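Local coordinates for protein SidF, inhibitor of growth family, member 3 (Legionella pneumophila subsp. pneumophila, PDB 4FYE) that probably removes phosphate from phosphoinositide lipids as a cysteine-based phosphatase of the CX5R type, at residues A[266-272]-A[643-649]; A[360-364]-A[375-379]; A[650-655]-A[717-721]. The protein carries 1 engineered substitution. All coordinates share one frame; numbering follows the deposited sequence.

Interaction 1 of 3, residues A[266-272]-A[643-649]; sequences SFSGPGA and TKGSKSN. Engineered in segment 643-649: Ser646 (natural residue Cys). With PO4 (phosphate ion), chain B.
The phosphate-binding P-loop of a CX5R phosphatase, formed by the turn that follows strand 641-645, rests against 266-272, where Lys644 meets Ser266 and Phe267 and Lys647 meets Ala272. Lys644 sends a nearly straight chain back along strand 260-268 and bends only at its last torsion (chi4 -67°), which brings NZ within 2.8 Å of Ser266 OG and 2.8 Å of Phe267 O. The ammonium group approaches the carbonyl of Phe267 from above its plane, and Asn642 OD1 gives it a further acceptor, so this buried amine is well supplied. Ser266 OG is itself held by His264.

The two strands are edge strands of different sheets and run nearly parallel, their short axes 22° apart. Just past the end of strand 260-268, Gly269 forms a single antiparallel bridge with Lys644: Gly269 N to Lys644 O at 3.0 Å is weak because it is bent, and the return bond from Lys644 N to Gly269 O is straighter but long, and also weak. Farther back, Phe267 is backbone-bonded to Asn642. Positive phi at Gly269 suits a residue without a side chain. Beside it, Thr643 lays CB and its methyl over Pro270 CD, with CB 3.8 Å from that atom, while its hydroxyl binds Glu356. Pro270 follows a cis peptide bond, and its ring leans on Val301 of helix 284-311.

Farther along, a CB on Gly271 would press on Lys647 O and Ser648 C, so glycine suits this place; its CA lies 4.1 Å from Asn649 CB. Ala272 N donates to Lys647 O, 2.8 Å away, thereby tying down the loop where it wraps round the phosphate. Lys647 N turns to the phosphate instead and reaches O2 at 2.8 Å. Ser646, an engineered replacement of the motif's cysteine, points OG at phosphate O4; their 2.5 Å separation is doubtfully short, and Gly653 N also donates to that hydroxyl.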
ATOM      1  N   SER A 266       1.517  -4.872  -6.436  1.00 36.73           N
ATOM      2  CA  SER A 266       0.932  -4.994  -5.123  1.00 34.33           C
ATOM      3  C   SER A 266       0.114  -3.759  -4.847  1.00 38.10           C
ATOM      4  O   SER A 266      -0.214  -2.992  -5.792  1.00 34.33           O
ATOM      5  CB  SER A 266       2.008  -5.202  -4.058  1.00 37.72           C
ATOM      6  OG  SER A 266       2.772  -4.040  -3.760  1.00 41.36           O
ATOM      7  N   PHE A 267      -0.229  -3.548  -3.575  1.00 38.60           N
ATOM      8  CA  PHE A 267      -1.081  -2.416  -3.235  1.00 39.18           C
ATOM      9  C   PHE A 267      -0.392  -1.437  -2.325  1.00 39.81           C
ATOM     10  O   PHE A 267       0.264  -1.800  -1.330  1.00 44.59           O
ATOM     11  CB  PHE A 267      -2.399  -2.876  -2.550  1.00 40.15           C
ATOM     12  CG  PHE A 267      -3.408  -3.450  -3.490  1.00 41.56           C
ATOM     13  CD1 PHE A 267      -4.103  -2.615  -4.389  1.00 39.13           C
ATOM     14  CD2 PHE A 267      -3.686  -4.836  -3.483  1.00 39.73           C
ATOM     15  CE1 PHE A 267      -5.032  -3.127  -5.287  1.00 37.41           C
ATOM     16  CE2 PHE A 267      -4.632  -5.368  -4.361  1.00 39.52           C
ATOM     17  CZ  PHE A 267      -5.273  -4.521  -5.303  1.00 42.54           C
ATOM     18  N   SER A 268      -0.580  -0.166  -2.620  1.00 40.48           N
ATOM     19  CA  SER A 268      -0.255   0.830  -1.615  1.00 39.17           C
ATOM     20  C   SER A 268      -1.561   1.163  -0.937  1.00 38.78           C
ATOM     21  O   SER A 268      -2.541   1.588  -1.597  1.00 37.95           O
ATOM     22  CB  SER A 268       0.387   2.079  -2.243  1.00 41.97           C
ATOM     23  OG  SER A 268       0.130   3.244  -1.493  1.00 54.29           O
ATOM     24  N   GLY A 269      -1.602   0.978   0.370  1.00 41.41           N
ATOM     25  CA  GLY A 269      -2.845   1.051   1.098  1.00 43.03           C
ATOM     26  C   GLY A 269      -3.497  -0.311   1.123  1.00 46.96           C
ATOM     27  O   GLY A 269      -2.887  -1.298   0.764  1.00 49.14           O
ATOM     28  N   PRO A 270      -4.729  -0.374   1.587  1.00 43.40           N
ATOM     29  CA  PRO A 270      -5.470   0.809   1.992  1.00 51.31           C
ATOM     30  C   PRO A 270      -4.946   1.361   3.299  1.00 62.93           C
ATOM     31  O   PRO A 270      -4.257   0.678   4.043  1.00 60.37           O
ATOM     32  CB  PRO A 270      -6.877   0.271   2.185  1.00 54.66           C
ATOM     33  CG  PRO A 270      -6.665  -1.122   2.638  1.00 50.05           C
ATOM     34  CD  PRO A 270      -5.388  -1.609   2.025  1.00 44.81           C
ATOM     35  N   GLY A 271      -5.299   2.601   3.579  1.00 68.38           N
ATOM     36  CA  GLY A 271      -4.865   3.252   4.791  1.00 72.62           C
ATOM     37  C   GLY A 271      -5.812   2.649   5.787  1.00 73.78           C
ATOM     38  O   GLY A 271      -6.347   1.585   5.521  1.00 74.54           O
ATOM     39  N   ALA A 272      -5.999   3.255   6.944  1.00 76.52           N
ATOM     40  CA  ALA A 272      -6.839   2.604   7.921  1.00 74.47           C
ATOM     41  C   ALA A 272      -8.186   2.327   7.272  1.00 76.63           C
ATOM     42  O   ALA A 272      -8.745   3.162   6.564  1.00 79.12           O
ATOM     43  CB  ALA A 272      -7.004   3.477   9.146  1.00 82.11           C
ATOM     44  N   THR A 643      -1.059  -5.859   0.758  1.00 39.71           N
ATOM     45  CA  THR A 643      -1.551  -4.525   1.225  1.00 36.66           C
ATOM     46  C   THR A 643      -0.645  -4.045   2.401  1.00 40.42           C
ATOM     47  O   THR A 643      -0.091  -4.854   3.142  1.00 40.66           O
ATOM     48  CB  THR A 643      -2.999  -4.611   1.758  1.00 36.80           C
ATOM     49  OG1 THR A 643      -3.057  -5.611   2.824  1.00 38.41           O
ATOM     50  CG2 THR A 643      -3.990  -5.096   0.637  1.00 37.14           C
ATOM     51  N   LYS A 644      -0.536  -2.731   2.592  1.00 40.18           N
ATOM     52  CA  LYS A 644       0.441  -2.133   3.464  1.00 46.23           C
ATOM     53  C   LYS A 644       0.053  -0.683   3.792  1.00 48.56           C
ATOM     54  O   LYS A 644      -0.595   0.031   2.995  1.00 43.65           O
ATOM     55  CB  LYS A 644       1.887  -2.214   2.915  1.00 41.45           C
ATOM     56  CG  LYS A 644       2.005  -1.826   1.492  1.00 35.54           C
ATOM     57  CD  LYS A 644       3.398  -2.207   0.981  1.00 41.36           C
ATOM     58  CE  LYS A 644       3.470  -2.198  -0.542  1.00 39.93           C
ATOM     59  NZ  LYS A 644       2.597  -3.322  -1.028  1.00 40.76           N
ATOM     60  N   GLY A 645       0.429  -0.280   5.010  1.00 53.07           N
ATOM     61  CA  GLY A 645      -0.354   0.727   5.677  1.00 61.07           C
ATOM     62  C   GLY A 645       0.017   1.135   7.108  1.00 71.03           C
ATOM     63  O   GLY A 645       0.600   0.396   7.990  1.00 42.37           O
ATOM     64  N   SER A 646      -0.427   2.358   7.319  1.00 69.51           N
ATOM     65  CA  SER A 646      -0.138   3.134   8.466  1.00 62.53           C
ATOM     66  C   SER A 646      -1.510   3.816   8.519  1.00 67.58           C
ATOM     67  O   SER A 646      -2.432   3.338   7.831  1.00 59.60           O
ATOM     68  CB  SER A 646       1.061   4.051   8.129  1.00 54.29           C
ATOM     69  OG  SER A 646       1.023   4.770   6.835  1.00 43.39           O
ATOM     70  N   LYS A 647      -1.658   4.901   9.290  1.00 76.81           N
ATOM     71  CA  LYS A 647      -2.991   5.511   9.496  1.00 79.51           C
ATOM     72  C   LYS A 647      -3.542   6.044   8.180  1.00 72.44           C
ATOM     73  O   LYS A 647      -4.505   5.495   7.672  1.00 67.17           O
ATOM     74  CB  LYS A 647      -3.004   6.573  10.622  1.00 83.10           C
ATOM     75  CG  LYS A 647      -4.396   7.097  10.955  1.00 83.20           C
ATOM     76  CD  LYS A 647      -4.447   7.819  12.293  1.00 94.51           C
ATOM     77  CE  LYS A 647      -5.719   7.394  13.050  1.00 96.64           C
ATOM     78  NZ  LYS A 647      -6.290   8.331  14.069  1.00 83.77           N
ATOM     79  N   SER A 648      -2.906   7.075   7.634  1.00 66.53           N
ATOM     80  CA  SER A 648      -3.298   7.626   6.324  1.00 74.05           C
ATOM     81  C   SER A 648      -2.525   7.044   5.095  1.00 66.84           C
ATOM     82  O   SER A 648      -2.872   7.325   3.953  1.00 66.84           O
ATOM     83  CB  SER A 648      -3.099   9.148   6.363  1.00 67.41           C
ATOM     84  OG  SER A 648      -1.698   9.444   6.479  1.00 64.63           O
ATOM     85  N   ASN A 649      -1.425   6.366   5.382  1.00 70.11           N
ATOM     86  CA  ASN A 649      -0.580   5.749   4.375  1.00 68.44           C
ATOM     87  C   ASN A 649       0.322   6.741   3.666  1.00 68.80           C
ATOM     88  O   ASN A 649       1.046   6.387   2.757  1.00 72.80           O
ATOM     89  CB  ASN A 649      -1.398   4.978   3.352  1.00 65.26           C
ATOM     90  CG  ASN A 649      -0.576   3.931   2.647  1.00 72.12           C
ATOM     91  OD1 ASN A 649       0.115   3.147   3.284  1.00 80.88           O
ATOM     92  ND2 ASN A 649      -0.626   3.929   1.326  1.00 68.40           N
TER
HETATM   93  P   PO4 B 801       1.403   7.457   8.798  1.00 62.81           P
HETATM   94  O1  PO4 B 801       2.798   6.926   9.147  1.00 58.13           O
HETATM   95  O2  PO4 B 801       0.341   6.762   9.642  1.00 83.68           O
HETATM   96  O3  PO4 B 801       1.195   8.959   9.040  1.00 66.41           O
HETATM   97  O4  PO4 B 801       1.114   7.186   7.309  1.00 78.06           O

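Interaction 2 of 3, residues A[360-364]-A[375-379]; sequences QVVTA and EQFEY
Gln360, the last residue of strand 353-360, stretches across to helix 373-387 and ends against Gln376 and Phe377. Its CG lies opposite the backbone N (chi1 -170°) and the chain stays extended beyond it, so the amide is carried the full length of the side chain to the helix. There the two ends of the amide do different work. NE2 donates to Gln376 O at 2.9 Å; the carbonyl oxygen sits in the plane of the Gln360 amide, yet the nitrogen stands well above the carbonyl plane of Gln376, 66° out of it. OE1 lies near Phe377 CA, 3.6 Å away, and in the plane of the phenyl ring at its edge, 3.7 Å from CD1.

Ser416 OG, on the neighbouring strand 402-416, binds the same OE1 and so holds the amide from the adjacent strand. Phe377 has its CG anti to the backbone N (chi1 160°), which swings the ring past Gln360 and onto Met414 and Ser416. Its CB is left to meet the methyl of Ala364, with 3.6 Å between Phe377 CB and Ala364 CB, a fit that a side chain as small as alanine allows. Val362 touches the amide end of Gln376 with CG2 and packs on Arg652 of helix 652-668.

This is the turn of a strand-loop-helix unit, in which the loop doubles back onto the opening turns of its own helix. A polar amide in so buried a place is satisfied at both ends, which makes the long glutamine a directional tie between sheet and helix, with apolar packing filling in beside it.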
ATOM      1  N   GLN A 360       1.315  -4.570   8.180  1.00 40.67           N
ATOM      2  CA  GLN A 360       1.067  -3.283   8.820  1.00 40.06           C
ATOM      3  C   GLN A 360       2.337  -2.826   9.540  1.00 41.18           C
ATOM      4  O   GLN A 360       3.167  -3.661   9.972  1.00 41.83           O
ATOM      5  CB  GLN A 360      -0.055  -3.470   9.829  1.00 39.79           C
ATOM      6  CG  GLN A 360      -0.619  -2.220  10.430  1.00 41.67           C
ATOM      7  CD  GLN A 360      -1.666  -2.545  11.509  1.00 50.09           C
ATOM      8  OE1 GLN A 360      -1.418  -3.347  12.450  1.00 47.34           O
ATOM      9  NE2 GLN A 360      -2.837  -1.911  11.389  1.00 46.92           N
ATOM     10  N   VAL A 361       2.450  -1.517   9.731  1.00 38.59           N
ATOM     11  CA  VAL A 361       3.694  -0.908  10.141  1.00 42.56           C
ATOM     12  C   VAL A 361       3.532   0.267  11.188  1.00 43.07           C
ATOM     13  O   VAL A 361       4.446   0.959  11.527  1.00 45.60           O
ATOM     14  CB  VAL A 361       4.420  -0.600   8.817  1.00 43.55           C
ATOM     15  CG1 VAL A 361       4.554   0.857   8.548  1.00 39.85           C
ATOM     16  CG2 VAL A 361       5.666  -1.447   8.634  1.00 46.72           C
ATOM     17  N   VAL A 362       2.321   0.426  11.691  1.00 47.57           N
ATOM     18  CA  VAL A 362       1.882   1.167  12.909  1.00 45.47           C
ATOM     19  C   VAL A 362       2.523   0.620  14.214  1.00 44.38           C
ATOM     20  O   VAL A 362       3.086  -0.431  14.223  1.00 47.13           O
ATOM     21  CB  VAL A 362       0.348   0.938  12.890  1.00 49.60           C
ATOM     22  CG1 VAL A 362      -0.222   0.376  14.180  1.00 56.30           C
ATOM     23  CG2 VAL A 362      -0.452   2.042  12.183  1.00 43.39           C
ATOM     24  N   THR A 363       2.548   1.361  15.312  1.00 46.97           N
ATOM     25  CA  THR A 363       2.937   0.730  16.565  1.00 45.20           C
ATOM     26  C   THR A 363       1.703   0.572  17.495  1.00 47.07           C
ATOM     27  O   THR A 363       1.300   1.472  18.253  1.00 47.59           O
ATOM     28  CB  THR A 363       4.353   1.120  17.155  1.00 47.59           C
ATOM     29  OG1 THR A 363       4.444   0.953  18.607  1.00 46.65           O
ATOM     30  CG2 THR A 363       4.806   2.380  16.781  1.00 37.07           C
ATOM     31  N   ALA A 364       1.094  -0.595  17.340  1.00 46.34           N
ATOM     32  CA  ALA A 364      -0.144  -0.952  17.973  1.00 45.36           C
ATOM     33  C   ALA A 364      -0.116  -0.716  19.444  1.00 46.86           C
ATOM     34  O   ALA A 364      -1.164  -0.386  20.025  1.00 53.40           O
ATOM     35  CB  ALA A 364      -0.409  -2.406  17.718  1.00 50.38           C
ATOM     36  N   GLU A 375      -6.423   0.055  17.995  1.00 66.89           N
ATOM     37  CA  GLU A 375      -7.593  -0.417  17.217  1.00 63.77           C
ATOM     38  C   GLU A 375      -7.231  -0.691  15.769  1.00 58.09           C
ATOM     39  O   GLU A 375      -7.679  -1.680  15.187  1.00 61.53           O
ATOM     40  CB  GLU A 375      -8.760   0.562  17.301  1.00 64.81           C
ATOM     41  CG  GLU A 375      -9.422   0.572  18.679  1.00 75.29           C
ATOM     42  CD  GLU A 375      -8.580   1.302  19.764  1.00 84.31           C
ATOM     43  OE1 GLU A 375      -8.022   2.415  19.540  1.00 82.82           O
ATOM     44  OE2 GLU A 375      -8.494   0.750  20.875  1.00 91.95           O
ATOM     45  N   GLN A 376      -6.378   0.145  15.197  1.00 54.70           N
ATOM     46  CA  GLN A 376      -5.984  -0.038  13.777  1.00 53.61           C
ATOM     47  C   GLN A 376      -5.384  -1.379  13.610  1.00 52.36           C
ATOM     48  O   GLN A 376      -5.464  -1.982  12.531  1.00 55.92           O
ATOM     49  CB  GLN A 376      -4.967   0.992  13.316  1.00 50.16           C
ATOM     50  CG  GLN A 376      -5.474   2.404  13.353  1.00 53.89           C
ATOM     51  CD  GLN A 376      -4.401   3.397  12.925  1.00 59.28           C
ATOM     52  OE1 GLN A 376      -4.173   4.461  13.558  1.00 61.96           O
ATOM     53  NE2 GLN A 376      -3.731   3.057  11.863  1.00 59.78           N
ATOM     54  N   PHE A 377      -4.809  -1.881  14.694  1.00 52.71           N
ATOM     55  CA  PHE A 377      -4.284  -3.230  14.670  1.00 52.47           C
ATOM     56  C   PHE A 377      -5.444  -4.157  14.942  1.00 54.63           C
ATOM     57  O   PHE A 377      -5.771  -5.022  14.137  1.00 53.59           O
ATOM     58  CB  PHE A 377      -3.134  -3.428  15.676  1.00 50.23           C
ATOM     59  CG  PHE A 377      -2.882  -4.869  16.021  1.00 52.91           C
ATOM     60  CD1 PHE A 377      -2.340  -5.729  15.087  1.00 51.76           C
ATOM     61  CD2 PHE A 377      -3.229  -5.368  17.259  1.00 55.52           C
ATOM     62  CE1 PHE A 377      -2.101  -7.058  15.385  1.00 54.33           C
ATOM     63  CE2 PHE A 377      -3.021  -6.718  17.569  1.00 60.78           C
ATOM     64  CZ  PHE A 377      -2.445  -7.571  16.628  1.00 54.96           C
ATOM     65  N   GLU A 378      -6.083  -3.937  16.072  1.00 58.89           N
ATOM     66  CA  GLU A 378      -7.051  -4.898  16.581  1.00 63.03           C
ATOM     67  C   GLU A 378      -8.302  -5.116  15.711  1.00 62.98           C
ATOM     68  O   GLU A 378      -8.664  -6.264  15.462  1.00 66.81           O
ATOM     69  CB  GLU A 378      -7.409  -4.606  18.019  1.00 64.77           C
ATOM     70  CG  GLU A 378      -6.817  -5.650  18.930  1.00 77.82           C
ATOM     71  CD  GLU A 378      -6.935  -5.294  20.404  1.00 90.96           C
ATOM     72  OE1 GLU A 378      -8.078  -5.111  20.918  1.00 96.63           O
ATOM     73  OE2 GLU A 378      -5.870  -5.225  21.064  1.00 87.61           O
ATOM     74  N   TYR A 379      -8.905  -4.047  15.191  1.00 59.85           N
ATOM     75  CA  TYR A 379     -10.128  -4.175  14.405  1.00 55.32           C
ATOM     76  C   TYR A 379      -9.897  -4.805  13.046  1.00 55.96           C
ATOM     77  O   TYR A 379     -10.774  -5.496  12.504  1.00 56.62           O
ATOM     78  CB  TYR A 379     -10.753  -2.818  14.202  1.00 53.99           C
ATOM     79  CG  TYR A 379     -11.360  -2.211  15.441  1.00 57.97           C
ATOM     80  CD1 TYR A 379     -11.043  -2.696  16.710  1.00 60.95           C
ATOM     81  CD2 TYR A 379     -12.257  -1.158  15.352  1.00 57.34           C
ATOM     82  CE1 TYR A 379     -11.611  -2.165  17.856  1.00 60.22           C
ATOM     83  CE2 TYR A 379     -12.763  -0.587  16.499  1.00 62.07           C
ATOM     84  CZ  TYR A 379     -12.439  -1.115  17.725  1.00 58.91           C
ATOM     85  OH  TYR A 379     -12.978  -0.616  18.823  1.00 70.39           O
TER

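Interaction 3 of 3, residues A[650-655]-A[717-721]; sequences NDRGQR and GKFEI. With PO4 (phosphate ion), chain B.
Asp651 and Arg652, the last two residues of the CX5R phosphate loop, meet Lys718 and Phe719 of the loop between helices 701-712 and 733-741. Around the phosphate itself, Arg652 N and Arg652 NE both donate to O1, NE from 2.7 Å, and NH2 reaches O2 at 2.9 Å, that oxygen lying in the guanidinium plane at its edge. Asp651 N adds a bond to O4 at 3.0 Å. The start of helix 652-668 thus faces the anion with backbone N-H groups, an arrangement whose helix dipole would be expected to suit a negative charge.

The next shell fixes these groups from 717-721. Asp651 uses OD1 on its anti side to accept from Lys718 N, 2.7 Å away, with the donor 34° out of the carboxylate plane; this leaves the other oxygen turned toward the phosphate. At Gly717 the positive phi suits glycine, and its CA lies against Asn650 O. A first torsion of 176° turns the Phe719 ring away from its own N and in between the two arginines. Arg652 crosses it with CG 3.7 Å from Phe719 CD1, the guanidinium and ring planes 23° apart.

Farther out, Phe625 stacks edge-to-face on Phe719, and Arg655, reaching away from the phosphate, forms a salt bridge with Asp729 and a cation-pi contact with Phe727. Its long, flexible aliphatic chain suits both tasks: it curls at chi2 and chi3 around the phenylalanine, and Arg655 CG lies 3.6 Å from Phe719 CD2.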
ATOM      1  N   ASN A 650       0.261   7.991   4.085  1.00 63.79           N
ATOM      2  CA  ASN A 650       1.150   9.015   3.570  1.00 59.87           C
ATOM      3  C   ASN A 650       2.613   8.813   3.939  1.00 65.09           C
ATOM      4  O   ASN A 650       3.500   9.131   3.161  1.00 69.50           O
ATOM      5  CB  ASN A 650       0.674  10.404   3.979  1.00 57.97           C
ATOM      6  CG  ASN A 650      -0.535  10.849   3.196  1.00 58.04           C
ATOM      7  OD1 ASN A 650      -0.673  10.530   2.023  1.00 52.59           O
ATOM      8  ND2 ASN A 650      -1.422  11.579   3.845  1.00 50.19           N
ATOM      9  N   ASP A 651       2.865   8.341   5.150  1.00 54.11           N
ATOM     10  CA  ASP A 651       4.217   8.363   5.672  1.00 50.12           C
ATOM     11  C   ASP A 651       4.914   7.022   5.872  1.00 51.71           C
ATOM     12  O   ASP A 651       5.752   6.645   5.078  1.00 45.53           O
ATOM     13  CB  ASP A 651       4.241   9.188   6.953  1.00 55.22           C
ATOM     14  CG  ASP A 651       3.360  10.415   6.859  1.00 58.86           C
ATOM     15  OD1 ASP A 651       3.675  11.317   6.066  1.00 59.18           O
ATOM     16  OD2 ASP A 651       2.342  10.476   7.568  1.00 62.36           O
ATOM     17  N   ARG A 652       4.572   6.304   6.933  1.00 45.68           N
ATOM     18  CA  ARG A 652       5.263   5.058   7.250  1.00 43.56           C
ATOM     19  C   ARG A 652       5.091   3.990   6.181  1.00 39.70           C
ATOM     20  O   ARG A 652       6.028   3.293   5.837  1.00 37.36           O
ATOM     21  CB  ARG A 652       4.800   4.516   8.598  1.00 42.80           C
ATOM     22  CG  ARG A 652       5.628   4.990   9.772  1.00 49.86           C
ATOM     23  CD  ARG A 652       4.922   4.729  11.084  1.00 49.31           C
ATOM     24  NE  ARG A 652       3.522   5.113  11.035  1.00 50.53           N
ATOM     25  CZ  ARG A 652       2.692   5.022  12.063  1.00 51.95           C
ATOM     26  NH1 ARG A 652       3.120   4.554  13.216  1.00 52.49           N
ATOM     27  NH2 ARG A 652       1.436   5.397  11.935  1.00 49.03           N
ATOM     28  N   GLY A 653       3.880   3.881   5.661  1.00 40.84           N
ATOM     29  CA  GLY A 653       3.531   2.880   4.619  1.00 34.24           C
ATOM     30  C   GLY A 653       4.230   3.128   3.310  1.00 36.06           C
ATOM     31  O   GLY A 653       4.688   2.184   2.638  1.00 42.41           O
ATOM     32  N   GLN A 654       4.344   4.394   2.926  1.00 34.73           N
ATOM     33  CA  GLN A 654       5.143   4.762   1.743  1.00 34.87           C
ATOM     34  C   GLN A 654       6.613   4.334   1.835  1.00 32.72           C
ATOM     35  O   GLN A 654       7.238   3.959   0.809  1.00 32.78           O
ATOM     36  CB  GLN A 654       5.171   6.303   1.542  1.00 38.40           C
ATOM     37  CG  GLN A 654       3.861   6.875   1.052  1.00 41.46           C
ATOM     38  CD  GLN A 654       3.320   6.021  -0.070  1.00 48.88           C
ATOM     39  OE1 GLN A 654       3.863   5.993  -1.158  1.00 48.31           O
ATOM     40  NE2 GLN A 654       2.275   5.274   0.218  1.00 48.60           N
ATOM     41  N   ARG A 655       7.188   4.464   3.021  1.00 28.41           N
ATOM     42  CA  ARG A 655       8.561   4.071   3.184  1.00 35.45           C
ATOM     43  C   ARG A 655       8.711   2.525   3.120  1.00 38.36           C
ATOM     44  O   ARG A 655       9.705   2.011   2.605  1.00 40.98           O
ATOM     45  CB  ARG A 655       9.180   4.568   4.494  1.00 41.57           C
ATOM     46  CG  ARG A 655       9.108   6.034   4.924  1.00 46.01           C
ATOM     47  CD  ARG A 655       9.453   7.259   4.028  1.00 48.39           C
ATOM     48  NE  ARG A 655      10.664   7.263   3.313  1.00 48.41           N
ATOM     49  CZ  ARG A 655      11.561   8.269   3.204  1.00 54.48           C
ATOM     50  NH1 ARG A 655      11.461   9.425   3.815  1.00 44.35           N
ATOM     51  NH2 ARG A 655      12.633   8.084   2.416  1.00 46.39           N
ATOM     52  N   GLY A 717       5.384  12.837   2.592  1.00 56.69           N
ATOM     53  CA  GLY A 717       5.976  11.843   3.354  1.00 52.97           C
ATOM     54  C   GLY A 717       6.577  12.598   4.527  1.00 44.89           C
ATOM     55  O   GLY A 717       7.498  13.376   4.329  1.00 47.35           O
ATOM     56  N   LYS A 718       6.122  12.311   5.730  1.00 43.69           N
ATOM     57  CA  LYS A 718       6.642  12.923   6.952  1.00 49.12           C
ATOM     58  C   LYS A 718       7.282  11.941   7.936  1.00 51.64           C
ATOM     59  O   LYS A 718       7.430  12.282   9.103  1.00 62.53           O
ATOM     60  CB  LYS A 718       5.468  13.548   7.729  1.00 54.27           C
ATOM     61  CG  LYS A 718       5.788  14.912   8.250  1.00 61.89           C
ATOM     62  CD  LYS A 718       5.478  15.035   9.731  1.00 80.82           C
ATOM     63  CE  LYS A 718       6.276  16.177  10.365  1.00 80.93           C
ATOM     64  NZ  LYS A 718       6.091  16.234  11.849  1.00 80.95           N
ATOM     65  N   PHE A 719       7.580  10.721   7.522  1.00 46.92           N
ATOM     66  CA  PHE A 719       8.250   9.719   8.368  1.00 47.86           C
ATOM     67  C   PHE A 719       9.547  10.204   9.080  1.00 50.20           C
ATOM     68  O   PHE A 719      10.452  10.686   8.424  1.00 44.71           O
ATOM     69  CB  PHE A 719       8.604   8.496   7.537  1.00 38.71           C
ATOM     70  CG  PHE A 719       9.396   7.452   8.317  1.00 41.15           C
ATOM     71  CD1 PHE A 719       8.822   6.821   9.431  1.00 38.81           C
ATOM     72  CD2 PHE A 719      10.715   7.124   7.960  1.00 36.30           C
ATOM     73  CE1 PHE A 719       9.531   5.882  10.152  1.00 39.14           C
ATOM     74  CE2 PHE A 719      11.398   6.168   8.678  1.00 39.91           C
ATOM     75  CZ  PHE A 719      10.820   5.549   9.764  1.00 38.28           C
ATOM     76  N   GLU A 720       9.682  10.013  10.394  1.00 48.37           N
ATOM     77  CA  GLU A 720      10.945  10.385  11.036  1.00 44.67           C
ATOM     78  C   GLU A 720      11.945   9.290  10.908  1.00 42.30           C
ATOM     79  O   GLU A 720      11.809   8.236  11.544  1.00 44.08           O
ATOM     80  CB  GLU A 720      10.738  10.692  12.476  1.00 51.69           C
ATOM     81  CG  GLU A 720       9.999  11.992  12.656  1.00 75.44           C
ATOM     82  CD  GLU A 720       9.553  12.194  14.091  1.00 92.87           C
ATOM     83  OE1 GLU A 720       8.329  12.402  14.285  1.00103.50           O
ATOM     84  OE2 GLU A 720      10.419  12.115  15.009  1.00 92.28           O
ATOM     85  N   ILE A 721      12.973   9.527  10.096  1.00 40.16           N
ATOM     86  CA  ILE A 721      13.971   8.509   9.893  1.00 41.93           C
ATOM     87  C   ILE A 721      14.596   8.147  11.258  1.00 46.14           C
ATOM     88  O   ILE A 721      14.857   9.043  12.047  1.00 43.03           O
ATOM     89  CB  ILE A 721      15.000   8.926   8.831  1.00 38.71           C
ATOM     90  CG1 ILE A 721      14.297   9.018   7.456  1.00 39.01           C
ATOM     91  CG2 ILE A 721      16.117   7.912   8.771  1.00 34.50           C
ATOM     92  CD1 ILE A 721      15.041   9.873   6.409  1.00 32.47           C
TER
HETATM   93  P   PO4 B 801       1.403   7.457   8.798  1.00 62.81           P
HETATM   94  O1  PO4 B 801       2.798   6.926   9.147  1.00 58.13           O
HETATM   95  O2  PO4 B 801       0.341   6.762   9.642  1.00 83.68           O
HETATM   96  O3  PO4 B 801       1.195   8.959   9.040  1.00 66.41           O
HETATM   97  O4  PO4 B 801       1.114   7.186   7.309  1.00 78.06           O

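Interactions 1 and 3 contain the turn from strand 641-645 into helix 652-668, and interaction 2 flanks it. Interaction 1 is buried and lies nearest the centre of the chain, joining edge strands of two sheets through backbone bonds and a buried lysine. Interaction 2, also buried, has a side-chain amide and small apolar groups in place of charge; it comes next to the turn through Gly645 O and Val361 N, and Val362 packs on Ser646. Interaction 3 is only partly buried, and aspartate, arginines and a phenylalanine bring a late loop to the same site. Interactions 1 and 3 share the phosphate, and Gln654 NE2 bonds to Asn649 O between them.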